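Local atomic coordinates of protein Pcdhgb2 (Mus musculus, PDB entry 5SZR), a protein that probably mediates calcium-dependent cell adhesion and may help to establish and maintain specific neuronal connections in the brain. Residues F283-L288 / V315-D320; S368-Q373 / L382-G387; R404-V409 / T420-L425. One frame throughout, in Å; residues are numbered along the deposited sequence.

This chain covers extracellular cadherin domains 3 to 6, and the three contacts follow one another along its last part. Contact 1 builds much of the calcium cluster at the last domain junction; contacts 2 and 3 lie in the final cadherin domain, their centres about 27 and 30 Å from that of contact 1. Contacts 2 and 3 touch, with centres about 10 Å apart, because strands 368-374 and 402-410 are neighbours in one sheet: L372 N lies 2.6 Å from L406 O. From contact 2 the side chain of S368 is about 11 Å from the nearest calcium ion, whereas contact 3 carries two O-linked mannoses on its outward face.

Contact 1. Residues F283-L288 / V315-D320. With CA (calcium ion), chain Q; CA (calcium ion), chain P; CA (calcium ion), chain R.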
loop_
_atom_site.group_PDB
_atom_site.type_symbol
_atom_site.label_atom_id
_atom_site.label_comp_id
_atom_site.label_asym_id
_atom_site.label_seq_id
_atom_site.Cartn_x
_atom_site.Cartn_y
_atom_site.Cartn_z
ATOM N N PHE A 283 32.795 18.881 -10.598
ATOM C CA PHE A 283 33.103 19.416 -9.280
ATOM C C PHE A 283 34.614 19.546 -9.093
ATOM O O PHE A 283 35.399 18.760 -9.628
ATOM C CB PHE A 283 32.508 18.527 -8.190
ATOM C CG PHE A 283 31.003 18.451 -8.219
ATOM C CD1 PHE A 283 30.350 17.288 -7.847
ATOM C CD2 PHE A 283 30.244 19.543 -8.605
ATOM C CE1 PHE A 283 28.960 17.211 -7.867
ATOM C CE2 PHE A 283 28.853 19.472 -8.625
ATOM C CZ PHE A 283 28.213 18.305 -8.255
ATOM N N ASP A 284 35.015 20.560 -8.327
ATOM C CA ASP A 284 36.418 20.837 -8.024
ATOM C C ASP A 284 36.558 20.885 -6.509
ATOM O O ASP A 284 36.126 21.853 -5.872
ATOM C CB ASP A 284 36.865 22.147 -8.678
ATOM C CG ASP A 284 38.300 22.525 -8.350
ATOM O OD1 ASP A 284 39.075 21.671 -7.867
ATOM O OD2 ASP A 284 38.668 23.695 -8.599
ATOM N N HIS A 285 37.152 19.833 -5.935
ATOM C CA HIS A 285 37.273 19.731 -4.482
ATOM C C HIS A 285 38.010 20.925 -3.888
ATOM O O HIS A 285 37.758 21.303 -2.739
ATOM C CB HIS A 285 37.984 18.427 -4.113
ATOM C CG HIS A 285 38.337 18.313 -2.661
ATOM N ND1 HIS A 285 37.473 17.787 -1.725
ATOM C CD2 HIS A 285 39.463 18.648 -1.988
ATOM C CE1 HIS A 285 38.051 17.806 -0.536
ATOM N NE2 HIS A 285 39.258 18.325 -0.668
ATOM N N GLU A 286 38.911 21.536 -4.653
ATOM C CA GLU A 286 39.673 22.665 -4.139
ATOM C C GLU A 286 38.834 23.934 -4.025
ATOM O O GLU A 286 39.191 24.821 -3.242
ATOM C CB GLU A 286 40.901 22.898 -5.018
ATOM C CG GLU A 286 42.070 21.946 -4.728
ATOM C CD GLU A 286 41.790 20.496 -5.101
ATOM O OE1 GLU A 286 41.341 20.243 -6.233
ATOM O OE2 GLU A 286 42.033 19.604 -4.262
ATOM N N GLN A 287 37.733 24.041 -4.774
ATOM C CA GLN A 287 36.835 25.180 -4.639
ATOM C C GLN A 287 35.735 24.924 -3.610
ATOM O O GLN A 287 35.456 25.792 -2.779
ATOM C CB GLN A 287 36.219 25.540 -5.996
ATOM C CG GLN A 287 37.192 26.210 -6.959
ATOM C CD GLN A 287 37.780 27.495 -6.400
ATOM O OE1 GLN A 287 37.062 28.337 -5.859
ATOM N NE2 GLN A 287 39.095 27.647 -6.520
ATOM N N LEU A 288 35.114 23.749 -3.643
ATOM C CA LEU A 288 34.015 23.442 -2.738
ATOM C C LEU A 288 34.069 21.976 -2.340
ATOM O O LEU A 288 34.075 21.093 -3.202
ATOM C CB LEU A 288 32.665 23.762 -3.391
ATOM C CG LEU A 288 31.403 23.575 -2.545
ATOM C CD1 LEU A 288 31.448 24.450 -1.296
ATOM C CD2 LEU A 288 30.183 23.897 -3.386
ATOM N N VAL A 315 32.137 16.313 -2.035
ATOM C CA VAL A 315 33.014 16.304 -3.200
ATOM C C VAL A 315 34.334 15.658 -2.799
ATOM O O VAL A 315 35.021 16.136 -1.889
ATOM C CB VAL A 315 33.226 17.726 -3.736
ATOM C CG1 VAL A 315 34.189 17.716 -4.912
ATOM C CG2 VAL A 315 31.889 18.340 -4.129
ATOM N N GLY A 316 34.691 14.566 -3.471
ATOM C CA GLY A 316 35.859 13.790 -3.094
ATOM C C GLY A 316 37.136 14.349 -3.705
ATOM O O GLY A 316 37.157 14.782 -4.852
ATOM N N ASP A 317 38.206 14.324 -2.919
ATOM C CA ASP A 317 39.488 14.841 -3.371
ATOM C C ASP A 317 40.193 13.816 -4.249
ATOM O O ASP A 317 40.311 12.644 -3.880
ATOM C CB ASP A 317 40.363 15.203 -2.172
ATOM C CG ASP A 317 41.693 15.806 -2.582
ATOM O OD1 ASP A 317 41.734 16.519 -3.608
ATOM O OD2 ASP A 317 42.698 15.566 -1.877
ATOM N N ARG A 318 40.648 14.256 -5.414
ATOM C CA ARG A 318 41.549 13.486 -6.256
ATOM C C ARG A 318 42.909 14.169 -6.314
ATOM O O ARG A 318 43.058 15.338 -5.949
ATOM C CB ARG A 318 40.994 13.320 -7.674
ATOM C CG ARG A 318 39.902 12.274 -7.811
ATOM C CD ARG A 318 39.608 12.006 -9.280
ATOM N NE ARG A 318 38.578 10.989 -9.465
ATOM C CZ ARG A 318 38.806 9.679 -9.420
ATOM N NH1 ARG A 318 37.809 8.822 -9.605
ATOM N NH2 ARG A 318 40.034 9.226 -9.188
ATOM N N ASN A 319 43.907 13.423 -6.784
ATOM C CA ASN A 319 45.268 13.949 -6.891
ATOM C C ASN A 319 45.464 14.595 -8.264
ATOM O O ASN A 319 46.192 14.103 -9.127
ATOM C CB ASN A 319 46.293 12.851 -6.639
ATOM C CG ASN A 319 47.690 13.410 -6.444
ATOM O OD1 ASN A 319 47.853 14.465 -5.838
ATOM N ND2 ASN A 319 48.702 12.717 -6.973
ATOM N N ASP A 320 44.793 15.731 -8.456
ATOM C CA ASP A 320 44.896 16.476 -9.703
ATOM C C ASP A 320 45.811 17.694 -9.593
ATOM O O ASP A 320 45.800 18.551 -10.483
ATOM C CB ASP A 320 43.502 16.888 -10.197
ATOM C CG ASP A 320 42.680 17.604 -9.138
ATOM O OD1 ASP A 320 43.054 17.572 -7.950
ATOM O OD2 ASP A 320 41.636 18.190 -9.500
HETATM CA CA CA Q . 42.326 17.724 -5.672
HETATM CA CA CA P . 40.644 20.000 -8.421
HETATM CA CA CA R . 48.842 16.322 -4.954
HETATM O O HOH W 1 42.539 21.639 -9.094
HETATM O O HOH W 2 39.376 20.306 -10.435
#
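H285 stands against the backbone of V315-D317, its CG anti to the backbone N (chi1 172°), and meets it from CB to the ring. CB rests near V315 CG1 and the carbonyl oxygen of G316. ND1 donates to V315 O at 3.0 Å, with 157° at the hydrogen; the oxygen lies close to the ring plane, although the donor stands above the plane of the carbonyl. D317 CB sits over the centre of one ring face, 3.6 Å from the centroid, as a CH-pi contact. Farther round the ring, CD2 comes near D317 OD1, while NE2 finds its hydrogen-bond partner beyond the two segments.

Histidine thus supplies both a donor and a flat surface, and probably helps to place D317. D317 OD1 is 2.5 Å from a calcium ion that E286 grips with both carboxylate oxygens; R318 O and D320 OD1 join them. E286 OE1 also reaches a second calcium at 2.3 Å, shared with D284 OD1 and D320 OD2. D317 OD2 is held by S361, and D320 by N227. E286 OE2 and D317 OD1 approach to 3.2 Å, a repulsion that the ion between them probably offsets. Such acidic clusters are the calcium sites of cadherin junctions, and E226 and D360 complete this one. N319 OD1 binds a third ion.

V315 CG1 packs on F283 CB at 3.8 Å. The loop 283-288 leads from strand 276-279 into strand 290-299, while V315 and G316 end strand 306-316, which G316 pairs with strand 219-225.

Contact 2. Residues S368-Q373 / L382-G387; sequences SYHVLQ and LGLRTG
Y369 lays one face of its ring over G387, whose CA is 3.7 Å from the ring centroid and 15° off the normal, a CH-pi contact displaced toward the rim. The ring's edge, in its own plane, meets L384 O, the same oxygen that accepts from Y369 N at 2.7 Å. CG of Y369 lies anti to the carbonyl carbon (chi1 -62°), beside the backbone N. Glycine suits position 387 doubly: its phi is positive, and a CB would clash with Y369 CE1.

H370 and L384 run side by side and point the same way, bringing H370 CE1 to 3.7 Å from L384 CD1. The imidazole is steadied by its own strand, for H370 NE2 and S368 OG are hydrogen-bonded at 2.6 Å. V371 and L382 cross instead at a slant, V371 CG2 touching L382 CD2 at 3.7 Å; L382 CD2 also lies against the H370 carbonyl carbon.

In the two-sheet cadherin sandwich, strand 368-374 is outermost in one sheet and strand 380-382 outermost in the other, so these residues join the sheets along one edge. At L372 the chain turns a corner, and L372 and Q373 both face L406, a classic beta bulge.

An alanine at Y369 would take away the ring and hydroxyl and probably leave a gap over G387 and beside V409, with the water at T386 O deprived of its hydroxyl partner.

One water donates to both Y369 O and L382 O, at 2.9 and 2.8 Å. Another links Y369 OH to T386 O, and the hydroxyl also makes a weak hydrogen bond to A356 N. R385 reaches past S368 CB, where NH1 donates to L367 O, and makes a cation-pi interaction with W366.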
loop_
_atom_site.group_PDB
_atom_site.type_symbol
_atom_site.label_atom_id
_atom_site.label_comp_id
_atom_site.label_asym_id
_atom_site.label_seq_id
_atom_site.Cartn_x
_atom_site.Cartn_y
_atom_site.Cartn_z
ATOM N N SER A 368 56.666 14.134 0.692
ATOM C CA SER A 368 57.849 13.428 1.147
ATOM C C SER A 368 58.981 13.739 0.182
ATOM O O SER A 368 58.754 13.861 -1.026
ATOM C CB SER A 368 57.620 11.920 1.225
ATOM O OG SER A 368 57.677 11.342 -0.067
ATOM N N TYR A 369 60.193 13.854 0.719
ATOM C CA TYR A 369 61.350 14.363 -0.004
ATOM C C TYR A 369 62.378 13.253 -0.174
ATOM O O TYR A 369 62.716 12.565 0.793
ATOM C CB TYR A 369 61.955 15.551 0.746
ATOM C CG TYR A 369 60.999 16.719 0.872
ATOM C CD1 TYR A 369 61.067 17.789 -0.011
ATOM C CD2 TYR A 369 60.024 16.746 1.866
ATOM C CE1 TYR A 369 60.197 18.856 0.093
ATOM C CE2 TYR A 369 59.140 17.812 1.978
ATOM C CZ TYR A 369 59.230 18.861 1.086
ATOM O OH TYR A 369 58.362 19.925 1.190
ATOM N N HIS A 370 62.875 13.082 -1.398
ATOM C CA HIS A 370 63.756 11.972 -1.726
ATOM C C HIS A 370 64.948 12.454 -2.537
ATOM O O HIS A 370 64.821 13.359 -3.368
ATOM C CB HIS A 370 63.010 10.893 -2.514
ATOM C CG HIS A 370 61.753 10.424 -1.851
ATOM N ND1 HIS A 370 61.706 9.300 -1.056
ATOM C CD2 HIS A 370 60.497 10.929 -1.866
ATOM C CE1 HIS A 370 60.474 9.130 -0.611
ATOM N NE2 HIS A 370 59.721 10.106 -1.087
ATOM N N VAL A 371 66.105 11.842 -2.288
ATOM C CA VAL A 371 67.301 12.060 -3.095
ATOM C C VAL A 371 67.266 11.086 -4.263
ATOM O O VAL A 371 67.271 9.867 -4.063
ATOM C CB VAL A 371 68.582 11.870 -2.267
ATOM C CG1 VAL A 371 69.816 11.879 -3.181
ATOM C CG2 VAL A 371 68.703 12.954 -1.208
ATOM N N LEU A 372 67.233 11.614 -5.485
ATOM C CA LEU A 372 67.305 10.739 -6.648
ATOM C C LEU A 372 68.747 10.476 -7.067
ATOM O O LEU A 372 69.101 9.338 -7.398
ATOM C CB LEU A 372 66.517 11.340 -7.817
ATOM C CG LEU A 372 65.065 11.742 -7.537
ATOM C CD1 LEU A 372 64.429 12.327 -8.793
ATOM C CD2 LEU A 372 64.235 10.564 -7.005
ATOM N N GLN A 373 69.589 11.510 -7.050
ATOM C CA GLN A 373 70.991 11.389 -7.416
ATOM C C GLN A 373 71.827 12.178 -6.425
ATOM O O GLN A 373 71.408 13.244 -5.960
ATOM C CB GLN A 373 71.247 11.897 -8.839
ATOM C CG GLN A 373 70.536 11.112 -9.920
ATOM C CD GLN A 373 70.589 11.796 -11.271
ATOM O OE1 GLN A 373 71.046 12.935 -11.391
ATOM N NE2 GLN A 373 70.118 11.103 -12.301
ATOM N N LEU A 382 68.607 14.132 3.697
ATOM C CA LEU A 382 67.422 14.855 3.244
ATOM C C LEU A 382 66.231 14.398 4.076
ATOM O O LEU A 382 65.828 13.232 4.003
ATOM C CB LEU A 382 67.176 14.623 1.753
ATOM C CG LEU A 382 65.922 15.281 1.174
ATOM C CD1 LEU A 382 65.981 16.793 1.351
ATOM C CD2 LEU A 382 65.749 14.914 -0.289
ATOM N N GLY A 383 65.676 15.310 4.872
ATOM C CA GLY A 383 64.549 14.994 5.730
ATOM C C GLY A 383 63.346 14.495 4.958
ATOM O O GLY A 383 62.800 15.214 4.115
ATOM N N LEU A 384 62.938 13.251 5.238
ATOM C CA LEU A 384 61.852 12.628 4.487
ATOM C C LEU A 384 60.604 13.501 4.474
ATOM O O LEU A 384 59.964 13.665 3.430
ATOM C CB LEU A 384 61.529 11.253 5.074
ATOM C CG LEU A 384 60.365 10.508 4.416
ATOM C CD1 LEU A 384 60.617 10.339 2.927
ATOM C CD2 LEU A 384 60.154 9.162 5.077
ATOM N N ARG A 385 60.245 14.076 5.622
ATOM C CA ARG A 385 59.076 14.938 5.711
ATOM C C ARG A 385 59.415 16.416 5.825
ATOM O O ARG A 385 58.538 17.250 5.588
ATOM C CB ARG A 385 58.205 14.540 6.911
ATOM C CG ARG A 385 57.680 13.121 6.855
ATOM C CD ARG A 385 56.767 12.919 5.657
ATOM N NE ARG A 385 56.110 11.615 5.685
ATOM C CZ ARG A 385 55.283 11.180 4.739
ATOM N NH1 ARG A 385 55.011 11.948 3.691
ATOM N NH2 ARG A 385 54.721 9.982 4.842
ATOM N N THR A 386 60.649 16.763 6.176
ATOM C CA THR A 386 60.993 18.165 6.378
ATOM C C THR A 386 61.600 18.819 5.141
ATOM O O THR A 386 61.464 20.035 4.962
ATOM C CB THR A 386 61.960 18.304 7.558
ATOM O OG1 THR A 386 63.194 17.647 7.245
ATOM C CG2 THR A 386 61.363 17.669 8.806
ATOM N N GLY A 387 62.242 18.050 4.269
ATOM C CA GLY A 387 62.938 18.674 3.162
ATOM C C GLY A 387 64.150 19.474 3.582
ATOM O O GLY A 387 64.610 20.337 2.827
HETATM O O HOH W 3 64.928 11.362 2.165
HETATM O O HOH W 4 59.395 21.944 3.461
#

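Contact 3. Residues R404-V409 / T420-L425. With MAN (alpha-D-mannopyranose), chain B; MAN (alpha-D-mannopyranose), chain V.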
loop_
_atom_site.group_PDB
_atom_site.type_symbol
_atom_site.label_atom_id
_atom_site.label_comp_id
_atom_site.label_asym_id
_atom_site.label_seq_id
_atom_site.Cartn_x
_atom_site.Cartn_y
_atom_site.Cartn_z
ATOM N N ARG A 404 76.518 17.762 -5.849
ATOM C CA ARG A 404 75.265 17.916 -6.575
ATOM C C ARG A 404 74.248 16.898 -6.088
ATOM O O ARG A 404 74.545 15.701 -6.026
ATOM C CB ARG A 404 75.486 17.758 -8.079
ATOM C CG ARG A 404 74.209 17.693 -8.891
ATOM C CD ARG A 404 74.533 17.446 -10.353
ATOM N NE ARG A 404 73.338 17.370 -11.183
ATOM C CZ ARG A 404 72.566 16.294 -11.283
ATOM N NH1 ARG A 404 71.500 16.317 -12.071
ATOM N NH2 ARG A 404 72.852 15.196 -10.592
ATOM N N LEU A 405 73.051 17.382 -5.752
ATOM C CA LEU A 405 71.926 16.552 -5.340
ATOM C C LEU A 405 70.747 16.797 -6.273
ATOM O O LEU A 405 70.411 17.951 -6.563
ATOM C CB LEU A 405 71.492 16.861 -3.903
ATOM C CG LEU A 405 72.310 16.483 -2.669
ATOM C CD1 LEU A 405 71.510 16.845 -1.429
ATOM C CD2 LEU A 405 72.654 15.012 -2.655
ATOM N N LEU A 406 70.114 15.716 -6.729
ATOM C CA LEU A 406 68.859 15.787 -7.473
ATOM C C LEU A 406 67.761 15.258 -6.560
ATOM O O LEU A 406 67.709 14.058 -6.276
ATOM C CB LEU A 406 68.934 14.992 -8.776
ATOM C CG LEU A 406 67.611 14.878 -9.547
ATOM C CD1 LEU A 406 67.053 16.258 -9.868
ATOM C CD2 LEU A 406 67.779 14.060 -10.821
ATOM N N VAL A 407 66.890 16.151 -6.101
ATOM C CA VAL A 407 65.890 15.814 -5.095
ATOM C C VAL A 407 64.500 15.836 -5.715
ATOM O O VAL A 407 64.219 16.582 -6.662
ATOM C CB VAL A 407 65.955 16.764 -3.880
ATOM C CG1 VAL A 407 67.338 16.728 -3.251
ATOM C CG2 VAL A 407 65.580 18.180 -4.289
ATOM N N ALA A 408 63.619 15.009 -5.159
ATOM C CA ALA A 408 62.241 14.904 -5.612
ATOM C C ALA A 408 61.315 15.078 -4.419
ATOM O O ALA A 408 61.495 14.421 -3.386
ATOM C CB ALA A 408 61.983 13.554 -6.296
ATOM N N VAL A 409 60.336 15.964 -4.556
ATOM C CA VAL A 409 59.263 16.105 -3.580
ATOM C C VAL A 409 58.021 15.445 -4.168
ATOM O O VAL A 409 57.538 15.847 -5.234
ATOM C CB VAL A 409 59.016 17.579 -3.215
ATOM C CG1 VAL A 409 58.970 18.455 -4.462
ATOM C CG2 VAL A 409 57.754 17.724 -2.393
ATOM N N THR A 420 60.821 18.232 -8.973
ATOM C CA THR A 420 62.242 17.972 -8.798
ATOM C C THR A 420 63.012 19.284 -8.737
ATOM O O THR A 420 62.551 20.324 -9.212
ATOM C CB THR A 420 62.795 17.094 -9.928
ATOM O OG1 THR A 420 62.496 17.694 -11.194
ATOM C CG2 THR A 420 62.179 15.705 -9.873
ATOM N N ALA A 421 64.200 19.221 -8.135
ATOM C CA ALA A 421 65.113 20.355 -8.091
ATOM C C ALA A 421 66.542 19.841 -7.974
ATOM O O ALA A 421 66.799 18.858 -7.271
ATOM C CB ALA A 421 64.790 21.297 -6.926
ATOM N N THR A 422 67.464 20.503 -8.668
ATOM C CA THR A 422 68.884 20.184 -8.580
ATOM C C THR A 422 69.567 21.183 -7.658
ATOM O O THR A 422 69.464 22.396 -7.861
ATOM C CB THR A 422 69.554 20.204 -9.953
ATOM O OG1 THR A 422 68.983 19.191 -10.786
ATOM C CG2 THR A 422 71.040 19.937 -9.808
ATOM N N LEU A 423 70.258 20.673 -6.651
ATOM C CA LEU A 423 70.912 21.499 -5.644
ATOM C C LEU A 423 72.413 21.353 -5.821
ATOM O O LEU A 423 72.973 20.291 -5.530
ATOM C CB LEU A 423 70.495 21.084 -4.236
ATOM C CG LEU A 423 69.010 21.032 -3.894
ATOM C CD1 LEU A 423 68.856 20.582 -2.454
ATOM C CD2 LEU A 423 68.366 22.387 -4.109
ATOM N N HIS A 424 73.057 22.413 -6.305
ATOM C CA HIS A 424 74.509 22.480 -6.379
ATOM C C HIS A 424 75.022 22.974 -5.032
ATOM O O HIS A 424 74.808 24.134 -4.665
ATOM C CB HIS A 424 74.961 23.401 -7.510
ATOM C CG HIS A 424 74.450 22.999 -8.859
ATOM N ND1 HIS A 424 74.847 21.840 -9.491
ATOM C CD2 HIS A 424 73.586 23.612 -9.703
ATOM C CE1 HIS A 424 74.244 21.751 -10.663
ATOM N NE2 HIS A 424 73.474 22.813 -10.817
ATOM N N LEU A 425 75.681 22.093 -4.290
ATOM C CA LEU A 425 76.250 22.424 -2.989
ATOM C C LEU A 425 77.767 22.453 -3.128
ATOM O O LEU A 425 78.385 21.439 -3.468
ATOM C CB LEU A 425 75.807 21.414 -1.931
ATOM C CG LEU A 425 74.326 21.033 -2.008
ATOM C CD1 LEU A 425 73.965 20.003 -0.950
ATOM C CD2 LEU A 425 73.437 22.264 -1.886
HETATM C C1 MAN B . 68.322 19.828 -11.896
HETATM C C2 MAN B . 67.597 18.698 -12.629
HETATM C C3 MAN B . 68.628 17.818 -13.342
HETATM C C4 MAN B . 69.510 18.655 -14.283
HETATM C C5 MAN B . 70.184 19.810 -13.518
HETATM C C6 MAN B . 70.886 20.788 -14.457
HETATM O O2 MAN B . 66.738 19.221 -13.652
HETATM O O3 MAN B . 68.022 16.745 -14.062
HETATM O O4 MAN B . 70.515 17.832 -14.852
HETATM O O5 MAN B . 69.190 20.568 -12.750
HETATM O O6 MAN B . 71.559 21.776 -13.678
HETATM C C1 MAN V . 63.722 18.090 -11.846
HETATM C C2 MAN V . 63.191 19.150 -12.823
HETATM C C3 MAN V . 62.342 18.483 -13.906
HETATM C C4 MAN V . 63.107 17.331 -14.567
HETATM C C5 MAN V . 63.577 16.333 -13.499
HETATM C C6 MAN V . 64.441 15.233 -14.076
HETATM O O2 MAN V . 64.264 19.791 -13.518
HETATM O O3 MAN V . 61.923 19.415 -14.894
HETATM O O4 MAN V . 62.258 16.661 -15.483
HETATM O O5 MAN V . 64.368 17.025 -12.506
HETATM O O6 MAN V . 65.504 15.850 -14.804
#
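The guanidinium of R404 is met obliquely by T422 CG2, 3.7 Å from NE, while at its edge, in plane, lies C4 of the mannose carried by T422. NH1 makes a weak hydrogen bond to O4 of that sugar, and NH2 donates to Q373 OE1. CG anti to the backbone N (chi1 171°), with the chain then extended to NE, carries NE away from the sheet, on the side of the sugars; arginine is long enough to touch both threonine and sugar. The H424 ring has T422 CG2 on one face, offset toward the rim, and sugar O6 near its plane at the edge, 3.6 Å from NE2.

T422 OG1 is bonded to mannose C1 at 1.4 Å, and T420 OG1 likewise to a second mannose. L406 CD1 lies against both sugars: it is 3.6 Å from T422 OG1, 3.7 Å from C2 of the first mannose and 3.8 Å from O5 of the second. Threonine supplies here both the hydroxyl that takes the sugar and a methyl that packs.

Strands 402-410 and 418-428 form an antiparallel hairpin, their short segments at 159°, and are the two inner strands of one sheet of the cadherin sandwich. L405 and L423 exchange two backbone bonds, L423 N to L405 O being the shorter at 2.7 Å; V407 and A421 do the same.

L405, V407, A421, L423 and L425 turn to the other face, toward the second sheet. L405 CD1 meets L425 CD1 at 4.0 Å, and both residues pack on F380. V407 touches L382, A421 touches L330 and L423 touches P328; V407 CG2 lies near A421 O, and A421 CB is small enough to fit beside it.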